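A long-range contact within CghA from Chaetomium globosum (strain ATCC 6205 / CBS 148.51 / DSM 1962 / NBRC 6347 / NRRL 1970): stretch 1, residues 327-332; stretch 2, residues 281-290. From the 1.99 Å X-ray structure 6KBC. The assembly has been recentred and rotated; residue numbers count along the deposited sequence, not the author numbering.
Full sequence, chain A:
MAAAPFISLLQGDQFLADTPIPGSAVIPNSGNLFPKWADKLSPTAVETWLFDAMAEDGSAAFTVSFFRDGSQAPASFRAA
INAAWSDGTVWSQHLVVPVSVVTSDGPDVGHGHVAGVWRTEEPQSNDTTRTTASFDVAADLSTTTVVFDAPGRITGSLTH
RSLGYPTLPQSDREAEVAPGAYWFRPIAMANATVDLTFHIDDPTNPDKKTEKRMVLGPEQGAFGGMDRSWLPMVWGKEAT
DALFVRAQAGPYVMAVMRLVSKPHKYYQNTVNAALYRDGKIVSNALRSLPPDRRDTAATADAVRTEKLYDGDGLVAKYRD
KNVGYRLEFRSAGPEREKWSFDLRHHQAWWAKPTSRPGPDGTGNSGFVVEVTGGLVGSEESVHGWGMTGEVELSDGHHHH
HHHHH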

# COMPACT_ATOMS: atom_id res chain seq x y z
N LEU A 327 -6.76 15.20 1.69
CA LEU A 327 -7.66 14.11 2.02
C LEU A 327 -8.77 14.66 2.89
O LEU A 327 -8.51 15.13 4.01
CB LEU A 327 -6.96 12.98 2.79
CG LEU A 327 -5.83 12.24 2.10
CD1 LEU A 327 -5.36 11.10 3.03
CD2 LEU A 327 -6.29 11.72 0.76
N GLU A 328 -10.00 14.57 2.41
CA GLU A 328 -11.15 14.99 3.19
C GLU A 328 -11.98 13.75 3.48
O GLU A 328 -12.57 13.17 2.56
CB GLU A 328 -11.96 16.03 2.45
CG GLU A 328 -13.24 16.45 3.13
CD GLU A 328 -14.16 17.09 2.13
OE1 GLU A 328 -14.23 18.33 2.10
OE2 GLU A 328 -14.79 16.35 1.33
N PHE A 329 -12.02 13.34 4.74
CA PHE A 329 -12.84 12.19 5.13
C PHE A 329 -14.19 12.69 5.62
O PHE A 329 -14.27 13.71 6.30
CB PHE A 329 -12.16 11.38 6.25
CG PHE A 329 -11.02 10.55 5.77
CD1 PHE A 329 -11.24 9.25 5.34
CD2 PHE A 329 -9.73 11.06 5.76
CE1 PHE A 329 -10.17 8.47 4.93
CE2 PHE A 329 -8.67 10.29 5.34
CZ PHE A 329 -8.89 8.98 4.92
N ARG A 330 -15.24 11.95 5.29
CA ARG A 330 -16.57 12.26 5.80
C ARG A 330 -17.11 11.05 6.55
O ARG A 330 -16.89 9.91 6.15
CB ARG A 330 -17.53 12.62 4.68
CG ARG A 330 -17.03 13.73 3.82
CD ARG A 330 -18.14 14.33 2.98
NE ARG A 330 -17.56 15.22 2.00
CZ ARG A 330 -18.23 15.79 1.00
NH1 ARG A 330 -19.55 15.57 0.88
NH2 ARG A 330 -17.58 16.57 0.14
N SER A 331 -17.83 11.33 7.62
CA SER A 331 -18.56 10.30 8.36
C SER A 331 -20.05 10.48 8.13
O SER A 331 -20.58 11.58 8.30
CB SER A 331 -18.25 10.40 9.85
OG SER A 331 -19.23 9.67 10.57
N ALA A 332 -20.73 9.39 7.76
CA ALA A 332 -22.19 9.36 7.75
C ALA A 332 -22.77 9.04 9.13
O ALA A 332 -23.98 8.76 9.24
CB ALA A 332 -22.70 8.34 6.72
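Stretch 2, residues 281-290: IVSNALRSLP

Stretch 2 enters the contact as a strand that begins earlier in the chain and runs through Ser 283, extended except at Val 282, where psi is -14°, and it lies steeply across the strand formed by residues 327-330 of stretch 1. The N-to-C directions of the two strands make an angle of 103°, and their axes approach to 7.0 Å. At this inclination the strands do not pair along their lengths as neighbours in a sheet would, and no backbone-to-backbone hydrogen bond links them. The CA atoms come nearest at Ser 331 and Ser 283, 5.2 Å apart. Further along, beyond Leu 286 and Arg 287, the chain extends again through a weakly bonded strand at about residues 288-289, which brings Leu 289 back to stretch 1. Together the two stretches bury 283 Å².

Polar contact is centred on Ser 283. Its CA-to-CB bond points toward stretch 1, and with chi1 in the t rotamer its OG donates a hydrogen bond of 2.8 Å to the backbone O of Arg 330. The bond ties a side chain of one strand to the backbone of the other. Nearby, the CB of Ser 331 packs 3.4 Å from the O of Val 282. A water bridges the same two residues: it donates to the O of Val 282 at 2.7 Å and is hydrogen-bonded to the OG of Ser 331 at 3.2 Å.

Packing around Phe 329 involves the ring edge. The side chain, in the m rotamer, starts toward stretch 2, and its CD1 lies 3.7 Å from the OG of Ser 283 and 4.1 Å from the CB of Ala 285. Both atoms are near the plane of the ring. Ser 283 and Ala 285, two residues apart along the strand, both direct CB toward stretch 1, whereas that of the intervening Asn 284 points away.

The second site of packing joins Leu 289 to the Arg 330 guanidinium. The CA-to-CB bond of Arg 330 points away from stretch 2, but its long side chain reaches back, so that the CD1 of Leu 289 sits over one face of the guanidinium, 3.4 Å from the CZ of Arg 330. Within stretch 1 that group forms a salt bridge with Glu 328: the NE and NH2 of Arg 330 donate to the OE2 of Glu 328 at 3.1 and 3.0 Å. These bonds leave the guanidinium face available to the leucine methyl.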

# COMPACT_ATOMS: atom_id res chain seq x y z
N ILE A 281 -12.30 3.54 14.33
CA ILE A 281 -12.54 3.91 12.94
C ILE A 281 -13.63 4.98 12.90
O ILE A 281 -14.72 4.82 13.46
CB ILE A 281 -12.89 2.68 12.09
CG1 ILE A 281 -12.93 3.07 10.59
CG2 ILE A 281 -14.17 1.99 12.58
CD1 ILE A 281 -12.53 1.94 9.67
N VAL A 282 -13.31 6.12 12.29
CA VAL A 282 -14.26 7.22 12.24
C VAL A 282 -14.72 7.52 10.83
O VAL A 282 -15.74 8.20 10.65
CB VAL A 282 -13.70 8.48 12.93
CG1 VAL A 282 -13.46 8.20 14.43
CG2 VAL A 282 -12.41 8.95 12.26
N SER A 283 -14.04 6.99 9.82
CA SER A 283 -14.55 6.98 8.45
C SER A 283 -14.11 5.68 7.80
O SER A 283 -12.92 5.45 7.58
CB SER A 283 -14.04 8.19 7.66
OG SER A 283 -14.67 8.26 6.38
N ASN A 284 -15.08 4.82 7.49
CA ASN A 284 -14.84 3.61 6.71
C ASN A 284 -15.13 3.96 5.25
O ASN A 284 -16.23 3.75 4.74
CB ASN A 284 -15.71 2.47 7.22
CG ASN A 284 -15.49 1.18 6.46
OD1 ASN A 284 -14.52 1.03 5.74
ND2 ASN A 284 -16.41 0.24 6.62
N ALA A 285 -14.12 4.50 4.58
CA ALA A 285 -14.34 5.24 3.33
C ALA A 285 -14.19 4.30 2.15
O ALA A 285 -13.08 4.04 1.68
CB ALA A 285 -13.39 6.43 3.24
N LEU A 286 -15.31 3.79 1.66
CA LEU A 286 -15.34 2.97 0.46
C LEU A 286 -15.93 3.74 -0.71
O LEU A 286 -16.22 3.15 -1.76
CB LEU A 286 -16.14 1.70 0.73
CG LEU A 286 -15.57 0.88 1.87
CD1 LEU A 286 -16.53 -0.24 2.23
CD2 LEU A 286 -14.17 0.33 1.50
N ARG A 287 -16.13 5.04 -0.54
CA ARG A 287 -16.67 5.93 -1.56
C ARG A 287 -15.68 7.07 -1.77
O ARG A 287 -15.24 7.71 -0.80
CB ARG A 287 -18.04 6.46 -1.13
CG ARG A 287 -18.67 7.50 -2.07
CD ARG A 287 -19.98 8.02 -1.48
NE ARG A 287 -21.04 7.00 -1.54
CZ ARG A 287 -22.28 7.20 -1.14
NH1 ARG A 287 -22.63 8.38 -0.64
NH2 ARG A 287 -23.18 6.23 -1.25
N SER A 288 -15.31 7.33 -3.02
CA SER A 288 -14.35 8.37 -3.38
C SER A 288 -15.09 9.50 -4.08
O SER A 288 -15.70 9.29 -5.13
CB SER A 288 -13.27 7.78 -4.30
OG SER A 288 -12.21 8.71 -4.54
N LEU A 289 -15.00 10.73 -3.52
CA LEU A 289 -15.80 11.84 -4.00
C LEU A 289 -15.08 12.62 -5.09
O LEU A 289 -13.85 12.67 -5.12
CB LEU A 289 -16.12 12.79 -2.87
CG LEU A 289 -16.92 12.10 -1.77
CD1 LEU A 289 -17.01 13.00 -0.56
CD2 LEU A 289 -18.32 11.75 -2.32
N PRO A 290 -15.85 13.27 -5.97
CA PRO A 290 -15.25 14.20 -6.94
C PRO A 290 -14.35 15.20 -6.24
O PRO A 290 -14.75 15.82 -5.24
CB PRO A 290 -16.47 14.89 -7.57
CG PRO A 290 -17.56 13.85 -7.46
CD PRO A 290 -17.31 13.14 -6.14
O HOH W 1 -17.23 8.72 12.83